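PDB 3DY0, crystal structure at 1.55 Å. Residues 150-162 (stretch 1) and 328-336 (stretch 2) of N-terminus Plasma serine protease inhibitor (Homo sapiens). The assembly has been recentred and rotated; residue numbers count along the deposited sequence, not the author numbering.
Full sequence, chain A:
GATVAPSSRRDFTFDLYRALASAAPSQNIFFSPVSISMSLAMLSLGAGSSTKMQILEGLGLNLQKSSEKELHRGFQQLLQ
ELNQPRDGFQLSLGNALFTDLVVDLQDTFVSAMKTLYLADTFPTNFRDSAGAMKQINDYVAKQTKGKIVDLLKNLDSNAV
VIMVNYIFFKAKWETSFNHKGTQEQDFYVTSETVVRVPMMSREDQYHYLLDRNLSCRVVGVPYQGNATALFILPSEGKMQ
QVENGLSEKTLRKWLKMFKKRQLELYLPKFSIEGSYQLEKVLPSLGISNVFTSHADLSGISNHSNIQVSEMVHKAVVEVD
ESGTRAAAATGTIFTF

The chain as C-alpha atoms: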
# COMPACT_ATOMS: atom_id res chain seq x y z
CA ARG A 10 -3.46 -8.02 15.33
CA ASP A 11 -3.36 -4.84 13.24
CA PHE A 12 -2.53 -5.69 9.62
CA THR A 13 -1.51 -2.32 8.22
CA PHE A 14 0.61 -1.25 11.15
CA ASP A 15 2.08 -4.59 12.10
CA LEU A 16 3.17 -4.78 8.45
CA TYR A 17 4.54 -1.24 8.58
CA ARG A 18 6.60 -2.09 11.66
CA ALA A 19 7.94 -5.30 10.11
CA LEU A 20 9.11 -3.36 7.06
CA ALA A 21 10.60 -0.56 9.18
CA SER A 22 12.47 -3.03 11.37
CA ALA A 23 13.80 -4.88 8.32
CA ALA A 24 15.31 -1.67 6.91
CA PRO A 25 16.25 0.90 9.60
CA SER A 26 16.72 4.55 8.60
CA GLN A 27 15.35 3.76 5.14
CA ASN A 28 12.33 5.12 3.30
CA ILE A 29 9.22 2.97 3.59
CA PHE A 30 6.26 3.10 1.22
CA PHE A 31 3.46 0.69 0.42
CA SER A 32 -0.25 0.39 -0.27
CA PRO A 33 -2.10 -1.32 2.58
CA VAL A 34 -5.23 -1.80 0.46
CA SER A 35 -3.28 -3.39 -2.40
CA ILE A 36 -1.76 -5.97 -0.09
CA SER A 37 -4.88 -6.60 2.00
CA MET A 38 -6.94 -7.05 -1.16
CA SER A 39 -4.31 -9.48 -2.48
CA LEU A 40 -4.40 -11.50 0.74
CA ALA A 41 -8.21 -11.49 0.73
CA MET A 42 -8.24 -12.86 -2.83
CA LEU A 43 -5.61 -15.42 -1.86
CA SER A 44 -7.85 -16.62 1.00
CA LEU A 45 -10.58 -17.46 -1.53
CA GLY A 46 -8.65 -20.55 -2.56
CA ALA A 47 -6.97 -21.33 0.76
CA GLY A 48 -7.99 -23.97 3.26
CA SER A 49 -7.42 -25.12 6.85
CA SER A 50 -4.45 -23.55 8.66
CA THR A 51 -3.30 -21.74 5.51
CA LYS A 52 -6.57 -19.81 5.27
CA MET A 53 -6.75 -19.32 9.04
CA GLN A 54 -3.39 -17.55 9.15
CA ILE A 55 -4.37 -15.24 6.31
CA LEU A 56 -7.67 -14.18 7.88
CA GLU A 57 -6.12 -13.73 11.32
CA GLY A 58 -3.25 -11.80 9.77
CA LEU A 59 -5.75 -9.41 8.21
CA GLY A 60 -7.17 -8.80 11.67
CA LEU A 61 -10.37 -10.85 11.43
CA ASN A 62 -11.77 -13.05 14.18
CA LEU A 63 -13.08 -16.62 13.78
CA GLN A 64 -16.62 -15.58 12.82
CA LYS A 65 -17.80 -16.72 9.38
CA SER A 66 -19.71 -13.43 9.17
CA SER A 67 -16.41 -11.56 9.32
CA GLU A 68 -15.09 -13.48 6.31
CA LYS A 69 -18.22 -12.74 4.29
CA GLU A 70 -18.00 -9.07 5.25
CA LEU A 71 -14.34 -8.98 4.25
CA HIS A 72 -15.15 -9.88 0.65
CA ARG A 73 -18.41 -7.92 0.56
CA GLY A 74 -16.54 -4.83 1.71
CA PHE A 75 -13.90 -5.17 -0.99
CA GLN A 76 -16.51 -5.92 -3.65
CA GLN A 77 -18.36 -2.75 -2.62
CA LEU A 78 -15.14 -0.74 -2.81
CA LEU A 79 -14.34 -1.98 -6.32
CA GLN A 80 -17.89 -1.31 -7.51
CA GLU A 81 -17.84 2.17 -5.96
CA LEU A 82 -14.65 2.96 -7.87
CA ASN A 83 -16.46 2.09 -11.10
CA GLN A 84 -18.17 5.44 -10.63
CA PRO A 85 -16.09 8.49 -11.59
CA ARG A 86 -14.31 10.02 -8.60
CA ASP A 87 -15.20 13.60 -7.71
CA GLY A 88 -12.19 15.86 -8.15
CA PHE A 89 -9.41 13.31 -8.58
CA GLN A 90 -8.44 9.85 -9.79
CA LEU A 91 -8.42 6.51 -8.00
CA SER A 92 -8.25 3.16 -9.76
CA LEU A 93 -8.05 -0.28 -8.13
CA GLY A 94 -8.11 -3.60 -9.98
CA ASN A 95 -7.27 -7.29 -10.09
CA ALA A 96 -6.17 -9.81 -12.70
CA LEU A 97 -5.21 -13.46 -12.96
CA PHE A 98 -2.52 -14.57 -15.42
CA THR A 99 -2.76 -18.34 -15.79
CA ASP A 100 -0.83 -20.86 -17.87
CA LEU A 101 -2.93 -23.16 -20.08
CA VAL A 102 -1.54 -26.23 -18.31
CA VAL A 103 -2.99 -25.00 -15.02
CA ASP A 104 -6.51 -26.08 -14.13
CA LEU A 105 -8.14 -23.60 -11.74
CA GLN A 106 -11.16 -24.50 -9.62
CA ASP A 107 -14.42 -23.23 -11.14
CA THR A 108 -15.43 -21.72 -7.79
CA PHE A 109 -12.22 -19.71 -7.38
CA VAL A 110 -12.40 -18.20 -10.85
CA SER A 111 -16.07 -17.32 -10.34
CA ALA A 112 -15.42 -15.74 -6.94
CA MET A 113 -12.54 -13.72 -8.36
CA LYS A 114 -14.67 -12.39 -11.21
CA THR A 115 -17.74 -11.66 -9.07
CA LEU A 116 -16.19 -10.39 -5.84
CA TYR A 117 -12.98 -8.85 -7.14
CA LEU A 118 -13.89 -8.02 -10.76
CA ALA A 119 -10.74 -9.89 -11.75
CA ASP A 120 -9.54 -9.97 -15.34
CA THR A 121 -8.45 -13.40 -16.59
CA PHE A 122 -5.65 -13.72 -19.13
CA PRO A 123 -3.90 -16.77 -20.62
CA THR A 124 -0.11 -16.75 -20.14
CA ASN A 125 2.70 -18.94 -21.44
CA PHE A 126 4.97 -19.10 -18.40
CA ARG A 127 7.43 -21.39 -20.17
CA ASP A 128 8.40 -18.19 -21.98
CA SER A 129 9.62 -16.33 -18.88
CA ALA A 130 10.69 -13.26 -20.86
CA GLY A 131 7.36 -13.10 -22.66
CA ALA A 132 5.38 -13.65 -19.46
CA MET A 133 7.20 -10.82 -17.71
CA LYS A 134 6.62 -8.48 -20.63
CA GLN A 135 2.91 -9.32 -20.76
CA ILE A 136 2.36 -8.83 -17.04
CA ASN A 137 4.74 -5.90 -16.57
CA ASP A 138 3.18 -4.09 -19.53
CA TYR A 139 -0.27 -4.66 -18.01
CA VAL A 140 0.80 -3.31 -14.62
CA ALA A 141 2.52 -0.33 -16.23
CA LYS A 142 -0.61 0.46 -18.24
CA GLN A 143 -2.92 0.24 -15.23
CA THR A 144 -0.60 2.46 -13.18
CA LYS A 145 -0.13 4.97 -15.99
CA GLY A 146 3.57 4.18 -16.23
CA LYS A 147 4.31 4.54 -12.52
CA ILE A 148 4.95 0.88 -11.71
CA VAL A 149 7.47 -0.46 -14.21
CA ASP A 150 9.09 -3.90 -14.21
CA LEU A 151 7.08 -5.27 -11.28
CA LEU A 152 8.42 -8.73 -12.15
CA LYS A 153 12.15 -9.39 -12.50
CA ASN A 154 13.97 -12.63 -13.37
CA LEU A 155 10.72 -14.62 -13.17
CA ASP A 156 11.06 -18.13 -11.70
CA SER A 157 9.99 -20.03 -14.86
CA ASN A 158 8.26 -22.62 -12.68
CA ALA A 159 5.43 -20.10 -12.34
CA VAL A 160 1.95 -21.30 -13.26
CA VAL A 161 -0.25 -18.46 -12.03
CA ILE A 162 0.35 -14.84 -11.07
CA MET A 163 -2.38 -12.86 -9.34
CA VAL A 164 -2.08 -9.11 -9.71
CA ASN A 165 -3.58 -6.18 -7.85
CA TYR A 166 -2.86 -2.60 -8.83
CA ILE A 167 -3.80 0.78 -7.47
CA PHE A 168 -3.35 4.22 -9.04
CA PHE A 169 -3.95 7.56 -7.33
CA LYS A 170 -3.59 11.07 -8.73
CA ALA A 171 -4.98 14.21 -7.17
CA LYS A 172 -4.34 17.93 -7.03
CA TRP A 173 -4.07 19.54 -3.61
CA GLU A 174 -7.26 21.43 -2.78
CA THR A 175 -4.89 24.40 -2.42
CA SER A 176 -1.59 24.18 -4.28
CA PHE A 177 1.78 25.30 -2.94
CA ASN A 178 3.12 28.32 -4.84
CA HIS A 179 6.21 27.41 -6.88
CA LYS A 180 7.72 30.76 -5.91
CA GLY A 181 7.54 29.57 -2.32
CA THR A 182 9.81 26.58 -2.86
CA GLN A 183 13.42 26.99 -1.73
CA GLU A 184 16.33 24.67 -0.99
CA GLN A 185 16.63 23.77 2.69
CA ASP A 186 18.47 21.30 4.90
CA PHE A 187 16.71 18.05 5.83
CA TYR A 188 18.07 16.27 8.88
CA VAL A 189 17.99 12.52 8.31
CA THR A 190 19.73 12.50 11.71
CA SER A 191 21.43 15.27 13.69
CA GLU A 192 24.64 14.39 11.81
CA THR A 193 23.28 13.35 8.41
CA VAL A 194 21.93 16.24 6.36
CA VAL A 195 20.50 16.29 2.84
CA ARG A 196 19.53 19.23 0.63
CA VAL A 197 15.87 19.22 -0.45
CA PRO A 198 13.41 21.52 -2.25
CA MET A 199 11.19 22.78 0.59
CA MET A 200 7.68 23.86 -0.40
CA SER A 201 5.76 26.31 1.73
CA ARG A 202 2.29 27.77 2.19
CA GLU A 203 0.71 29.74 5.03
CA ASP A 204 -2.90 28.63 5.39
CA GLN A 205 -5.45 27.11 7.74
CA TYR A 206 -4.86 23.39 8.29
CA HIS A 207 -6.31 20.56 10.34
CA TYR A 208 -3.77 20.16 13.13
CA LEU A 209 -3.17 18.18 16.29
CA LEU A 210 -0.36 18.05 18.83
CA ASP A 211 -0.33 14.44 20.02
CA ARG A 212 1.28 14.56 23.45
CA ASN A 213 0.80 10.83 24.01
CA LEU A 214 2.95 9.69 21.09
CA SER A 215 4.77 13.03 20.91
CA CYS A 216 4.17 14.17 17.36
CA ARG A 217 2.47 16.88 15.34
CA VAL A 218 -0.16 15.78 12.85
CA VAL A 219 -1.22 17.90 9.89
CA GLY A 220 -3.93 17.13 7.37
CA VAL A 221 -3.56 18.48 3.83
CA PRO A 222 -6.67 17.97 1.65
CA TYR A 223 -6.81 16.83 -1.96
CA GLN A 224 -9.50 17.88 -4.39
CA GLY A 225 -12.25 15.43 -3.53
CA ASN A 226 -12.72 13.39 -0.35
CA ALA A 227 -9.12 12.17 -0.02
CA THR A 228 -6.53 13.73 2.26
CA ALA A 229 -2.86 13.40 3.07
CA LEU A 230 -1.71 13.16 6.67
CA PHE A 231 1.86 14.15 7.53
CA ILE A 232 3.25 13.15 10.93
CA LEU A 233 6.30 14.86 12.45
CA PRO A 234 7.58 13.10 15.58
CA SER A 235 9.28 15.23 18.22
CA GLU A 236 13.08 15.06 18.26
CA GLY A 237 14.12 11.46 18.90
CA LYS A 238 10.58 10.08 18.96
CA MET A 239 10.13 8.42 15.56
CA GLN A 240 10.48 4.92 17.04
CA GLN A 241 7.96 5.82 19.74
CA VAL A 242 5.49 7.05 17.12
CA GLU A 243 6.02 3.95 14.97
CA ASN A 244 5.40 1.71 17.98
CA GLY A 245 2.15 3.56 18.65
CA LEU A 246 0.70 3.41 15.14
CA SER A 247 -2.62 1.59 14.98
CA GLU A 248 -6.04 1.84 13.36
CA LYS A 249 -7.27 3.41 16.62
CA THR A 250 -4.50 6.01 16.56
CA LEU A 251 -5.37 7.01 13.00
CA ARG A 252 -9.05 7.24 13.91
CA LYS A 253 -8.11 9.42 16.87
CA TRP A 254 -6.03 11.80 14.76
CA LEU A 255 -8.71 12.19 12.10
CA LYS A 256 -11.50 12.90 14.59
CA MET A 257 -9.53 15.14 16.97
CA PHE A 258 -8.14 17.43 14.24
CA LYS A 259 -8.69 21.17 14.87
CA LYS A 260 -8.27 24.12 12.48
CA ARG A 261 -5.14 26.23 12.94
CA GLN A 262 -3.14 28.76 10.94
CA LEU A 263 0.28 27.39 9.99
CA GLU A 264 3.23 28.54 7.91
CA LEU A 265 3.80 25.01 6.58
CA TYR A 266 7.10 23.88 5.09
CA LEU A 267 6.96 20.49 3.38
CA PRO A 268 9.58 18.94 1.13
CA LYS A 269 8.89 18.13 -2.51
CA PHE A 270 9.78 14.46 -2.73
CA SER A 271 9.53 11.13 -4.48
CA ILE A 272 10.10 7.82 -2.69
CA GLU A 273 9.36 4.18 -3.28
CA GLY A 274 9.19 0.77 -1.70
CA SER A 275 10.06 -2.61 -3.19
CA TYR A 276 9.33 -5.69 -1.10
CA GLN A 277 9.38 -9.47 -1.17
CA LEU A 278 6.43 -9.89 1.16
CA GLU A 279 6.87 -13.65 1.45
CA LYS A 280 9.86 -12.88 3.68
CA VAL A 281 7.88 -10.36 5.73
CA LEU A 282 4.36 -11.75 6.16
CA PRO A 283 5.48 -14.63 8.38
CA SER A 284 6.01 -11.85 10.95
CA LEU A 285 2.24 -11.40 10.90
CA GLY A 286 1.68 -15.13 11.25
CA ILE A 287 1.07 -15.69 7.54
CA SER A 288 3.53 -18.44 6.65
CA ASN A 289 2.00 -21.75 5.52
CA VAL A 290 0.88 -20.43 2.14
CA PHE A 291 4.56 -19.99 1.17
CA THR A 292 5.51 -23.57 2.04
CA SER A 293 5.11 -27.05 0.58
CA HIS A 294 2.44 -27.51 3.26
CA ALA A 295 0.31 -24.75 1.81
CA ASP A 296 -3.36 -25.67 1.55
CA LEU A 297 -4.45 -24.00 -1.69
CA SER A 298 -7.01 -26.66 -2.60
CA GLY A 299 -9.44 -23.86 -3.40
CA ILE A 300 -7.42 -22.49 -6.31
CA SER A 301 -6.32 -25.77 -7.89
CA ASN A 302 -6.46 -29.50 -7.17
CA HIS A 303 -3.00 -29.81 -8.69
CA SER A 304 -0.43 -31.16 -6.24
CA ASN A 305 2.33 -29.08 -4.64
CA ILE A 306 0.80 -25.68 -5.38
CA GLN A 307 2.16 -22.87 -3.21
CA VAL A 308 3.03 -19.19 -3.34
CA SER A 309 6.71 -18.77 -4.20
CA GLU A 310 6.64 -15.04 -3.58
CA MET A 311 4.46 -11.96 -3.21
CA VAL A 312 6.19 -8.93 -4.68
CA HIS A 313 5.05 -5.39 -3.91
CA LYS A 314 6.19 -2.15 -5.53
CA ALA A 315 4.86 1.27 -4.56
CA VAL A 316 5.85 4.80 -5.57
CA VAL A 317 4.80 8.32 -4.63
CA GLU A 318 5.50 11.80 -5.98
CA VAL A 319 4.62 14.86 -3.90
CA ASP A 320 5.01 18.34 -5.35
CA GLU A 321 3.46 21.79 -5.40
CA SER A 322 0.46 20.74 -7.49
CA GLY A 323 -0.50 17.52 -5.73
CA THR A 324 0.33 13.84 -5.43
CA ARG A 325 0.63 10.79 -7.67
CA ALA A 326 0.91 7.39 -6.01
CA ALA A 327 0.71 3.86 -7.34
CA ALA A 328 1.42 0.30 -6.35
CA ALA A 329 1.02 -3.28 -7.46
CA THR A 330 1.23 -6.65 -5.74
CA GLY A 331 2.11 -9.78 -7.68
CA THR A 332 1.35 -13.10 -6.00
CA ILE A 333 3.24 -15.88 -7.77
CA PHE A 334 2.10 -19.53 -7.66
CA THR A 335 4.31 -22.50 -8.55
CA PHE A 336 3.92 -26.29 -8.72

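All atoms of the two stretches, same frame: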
# COMPACT_ATOMS: atom_id res chain seq x y z
N ASP A 150 8.34 -2.70 -14.54
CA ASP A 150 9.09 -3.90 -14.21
C ASP A 150 8.76 -4.51 -12.85
O ASP A 150 9.66 -4.82 -12.07
CB ASP A 150 10.59 -3.61 -14.30
CG ASP A 150 11.05 -3.28 -15.71
OD1 ASP A 150 12.19 -2.82 -15.87
OD2 ASP A 150 10.26 -3.50 -16.66
N LEU A 151 7.48 -4.68 -12.56
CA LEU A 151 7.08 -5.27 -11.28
C LEU A 151 7.80 -6.61 -11.10
O LEU A 151 8.35 -6.90 -10.04
CB LEU A 151 5.57 -5.52 -11.24
CG LEU A 151 5.08 -6.26 -9.99
CD1 LEU A 151 5.27 -5.38 -8.76
CD2 LEU A 151 3.62 -6.63 -10.16
N LEU A 152 7.80 -7.41 -12.16
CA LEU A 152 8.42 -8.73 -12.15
C LEU A 152 9.83 -8.71 -12.75
O LEU A 152 10.05 -8.15 -13.82
CB LEU A 152 7.57 -9.72 -12.94
CG LEU A 152 6.11 -9.89 -12.49
CD1 LEU A 152 5.37 -10.78 -13.48
CD2 LEU A 152 6.06 -10.48 -11.10
N LYS A 153 10.77 -9.31 -12.04
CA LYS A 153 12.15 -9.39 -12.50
C LYS A 153 12.68 -10.81 -12.34
O LYS A 153 12.45 -11.46 -11.32
CB LYS A 153 13.05 -8.42 -11.71
CG LYS A 153 12.82 -6.96 -12.05
CD LYS A 153 13.79 -6.06 -11.29
CE LYS A 153 13.60 -4.60 -11.67
NZ LYS A 153 12.24 -4.11 -11.30
N ASN A 154 13.39 -11.29 -13.36
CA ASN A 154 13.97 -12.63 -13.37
C ASN A 154 12.97 -13.68 -12.89
O ASN A 154 13.26 -14.47 -11.99
CB ASN A 154 15.23 -12.65 -12.49
CG ASN A 154 16.12 -13.84 -12.76
OD1 ASN A 154 16.47 -14.12 -13.91
ND2 ASN A 154 16.49 -14.56 -11.71
N LEU A 155 11.80 -13.70 -13.51
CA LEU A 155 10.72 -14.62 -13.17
C LEU A 155 11.15 -16.09 -13.09
O LEU A 155 11.81 -16.61 -13.98
CB LEU A 155 9.58 -14.48 -14.19
CG LEU A 155 8.30 -15.27 -13.92
CD1 LEU A 155 7.75 -14.92 -12.54
CD2 LEU A 155 7.28 -14.96 -15.00
N ASP A 156 10.75 -16.73 -11.99
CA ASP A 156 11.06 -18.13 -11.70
C ASP A 156 11.18 -19.05 -12.91
O ASP A 156 12.24 -19.64 -13.14
CB ASP A 156 10.02 -18.70 -10.74
N SER A 157 10.09 -19.18 -13.66
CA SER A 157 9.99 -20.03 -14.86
C SER A 157 9.17 -21.26 -14.50
O SER A 157 8.68 -21.98 -15.37
CB SER A 157 11.37 -20.47 -15.37
N ASN A 158 9.04 -21.50 -13.20
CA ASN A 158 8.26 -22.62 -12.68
C ASN A 158 6.90 -22.05 -12.29
O ASN A 158 6.07 -22.72 -11.68
CB ASN A 158 8.94 -23.23 -11.45
N ALA A 159 6.68 -20.78 -12.64
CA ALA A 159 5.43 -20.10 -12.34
C ALA A 159 4.29 -20.65 -13.18
O ALA A 159 4.46 -20.96 -14.37
CB ALA A 159 5.59 -18.60 -12.58
N VAL A 160 3.12 -20.78 -12.57
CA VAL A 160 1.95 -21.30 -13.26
C VAL A 160 0.79 -20.31 -13.22
O VAL A 160 -0.07 -20.30 -14.10
CB VAL A 160 1.49 -22.64 -12.64
CG1 VAL A 160 2.60 -23.67 -12.78
CG2 VAL A 160 1.12 -22.45 -11.18
N VAL A 161 0.79 -19.47 -12.19
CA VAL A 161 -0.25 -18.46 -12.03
C VAL A 161 0.33 -17.25 -11.31
O VAL A 161 1.13 -17.39 -10.39
CB VAL A 161 -1.43 -18.96 -11.15
CG1 VAL A 161 -2.49 -17.87 -11.02
CG2 VAL A 161 -2.04 -20.23 -11.74
N ILE A 162 -0.07 -16.06 -11.74
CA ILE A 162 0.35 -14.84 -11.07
C ILE A 162 -0.90 -14.00 -10.91
O ILE A 162 -1.58 -13.67 -11.88
CB ILE A 162 1.42 -14.05 -11.85
CG1 ILE A 162 2.71 -14.86 -11.92
CG2 ILE A 162 1.68 -12.71 -11.15
CD1 ILE A 162 3.89 -14.13 -12.56
N ALA A 328 0.83 1.51 -6.89
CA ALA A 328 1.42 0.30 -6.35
C ALA A 328 0.81 -0.92 -7.02
O ALA A 328 -0.25 -0.84 -7.64
CB ALA A 328 1.19 0.23 -4.84
N ALA A 329 1.51 -2.04 -6.91
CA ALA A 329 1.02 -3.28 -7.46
C ALA A 329 1.58 -4.41 -6.61
O ALA A 329 2.67 -4.28 -6.05
CB ALA A 329 1.46 -3.45 -8.92
N THR A 330 0.82 -5.48 -6.51
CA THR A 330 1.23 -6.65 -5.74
C THR A 330 1.08 -7.85 -6.67
O THR A 330 0.01 -8.05 -7.26
CB THR A 330 0.34 -6.85 -4.50
OG1 THR A 330 0.41 -5.68 -3.67
CG2 THR A 330 0.80 -8.06 -3.69
N GLY A 331 2.15 -8.61 -6.82
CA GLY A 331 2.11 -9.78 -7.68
C GLY A 331 2.31 -11.03 -6.84
O GLY A 331 3.37 -11.21 -6.24
N THR A 332 1.28 -11.87 -6.77
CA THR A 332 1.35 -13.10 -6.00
C THR A 332 1.63 -14.23 -6.98
O THR A 332 0.81 -14.53 -7.84
CB THR A 332 0.03 -13.35 -5.25
OG1 THR A 332 -0.20 -12.26 -4.34
CG2 THR A 332 0.10 -14.64 -4.46
N ILE A 333 2.81 -14.83 -6.85
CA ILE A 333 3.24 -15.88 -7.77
C ILE A 333 3.05 -17.30 -7.24
O ILE A 333 3.52 -17.63 -6.15
CB ILE A 333 4.73 -15.67 -8.13
CG1 ILE A 333 4.93 -14.23 -8.63
CG2 ILE A 333 5.16 -16.69 -9.18
CD1 ILE A 333 6.38 -13.88 -8.96
N PHE A 334 2.36 -18.13 -8.02
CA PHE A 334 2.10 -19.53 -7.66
C PHE A 334 2.97 -20.46 -8.49
O PHE A 334 3.16 -20.23 -9.69
CB PHE A 334 0.64 -19.91 -7.90
CG PHE A 334 -0.35 -19.09 -7.13
CD1 PHE A 334 -0.70 -17.82 -7.56
CD2 PHE A 334 -0.94 -19.60 -5.98
CE1 PHE A 334 -1.64 -17.07 -6.86
CE2 PHE A 334 -1.88 -18.85 -5.27
CZ PHE A 334 -2.24 -17.59 -5.72
N THR A 335 3.48 -21.51 -7.86
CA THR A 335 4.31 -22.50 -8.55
C THR A 335 3.85 -23.91 -8.18
O THR A 335 3.12 -24.10 -7.20
CB THR A 335 5.80 -22.37 -8.15
OG1 THR A 335 5.94 -22.58 -6.74
CG2 THR A 335 6.33 -21.00 -8.52
N PHE A 336 4.26 -24.90 -8.98
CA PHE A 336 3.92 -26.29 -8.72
C PHE A 336 5.15 -27.05 -8.23
O PHE A 336 6.24 -26.44 -8.16
CB PHE A 336 3.39 -26.98 -9.98
CG PHE A 336 1.98 -26.59 -10.35
CD1 PHE A 336 1.06 -26.24 -9.37
CD2 PHE A 336 1.57 -26.62 -11.67
CE1 PHE A 336 -0.25 -25.91 -9.70
CE2 PHE A 336 0.26 -26.31 -12.02
CZ PHE A 336 -0.65 -25.95 -11.04
OXT PHE A 336 5.01 -28.26 -7.93

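Two backbone hydrogen bonds join the stretches, and both involve Phe-334. Val-160 N donates to Phe-334 O at 2.9 Å. Phe-334 N donates to Val-161 O at 2.8 Å. The N-H...O angle is 169° in each, so both bonds are short and nearly straight. They place Val-161 opposite Phe-334 in an antiparallel, hydrogen-bonded pair. The next pair, Ile-162 with Ile-333, is a non-hydrogen-bonded one, with its CA atoms 4.5 Å apart.

Weaker CA-H...O contacts extend this backbone pairing. Ile-162 CA lies 3.3 Å from Thr-332 O, and Ala-159 CA lies 3.5 Å from Phe-334 O. Phe-334 O therefore receives the hydrogen bond from Val-160 and the CA-H contact from Ala-159. No side-chain hydrogen bond or salt bridge crosses between the stretches; the remaining contact is mostly apolar.

Ile-162 and Ile-333 point to the same face of the sheet. Their CG1 atoms are 4.0 Å apart, and both side chains have chi1 m and chi2 t. Ile-333 is the centre of a buried apolar cluster. Its CD1 lies 4.0 Å from Leu-152 CD2 and also 4.0 Å from Leu-155 CD1. Its CG2 lies 3.9 Å from Ala-159 CB. The branched side chain of Ile-333 thus reaches the loop leucines through CD1 and the small alanine through CG2.

Val-161 and Phe-334 occupy the other face. Val-161 CB packs 3.8 Å from Phe-334 CD1, while Val-161 O sits at the edge of the ring, near its plane. The Phe-334 ring, with chi1 m, thus lies against Val-161 on this face.

Val-160 points toward stretch 2, with chi1 m, and is well buried there. Its CG2 lies 4.2 Å from Phe-334 CB. The same methyl, Val-160 CG2, stands 3.9 Å from the centroid of the Phe-336 ring, only 8° off the ring normal, in a CH-pi contact. Val-160 CG1 comes within 3.3 Å of Phe-336 CD2. A beta-branched residue suits this place because both methyls meet the aromatic ring. Phe-336 is the C-terminal residue and remains partly exposed.

At the other end, Leu-151 points toward stretch 2, and its CD2 packs 4.0 Å from Ala-329 CB. Leu-151 CD2 also lies 4.2 Å from Gly-331 N. Gly-331 has no side chain, which leaves room here: an ideal CB on Gly-331 would be a tight 3.4 Å from Leu-151 CD2. In all, the two stretches bury 645 Å², counting both sides.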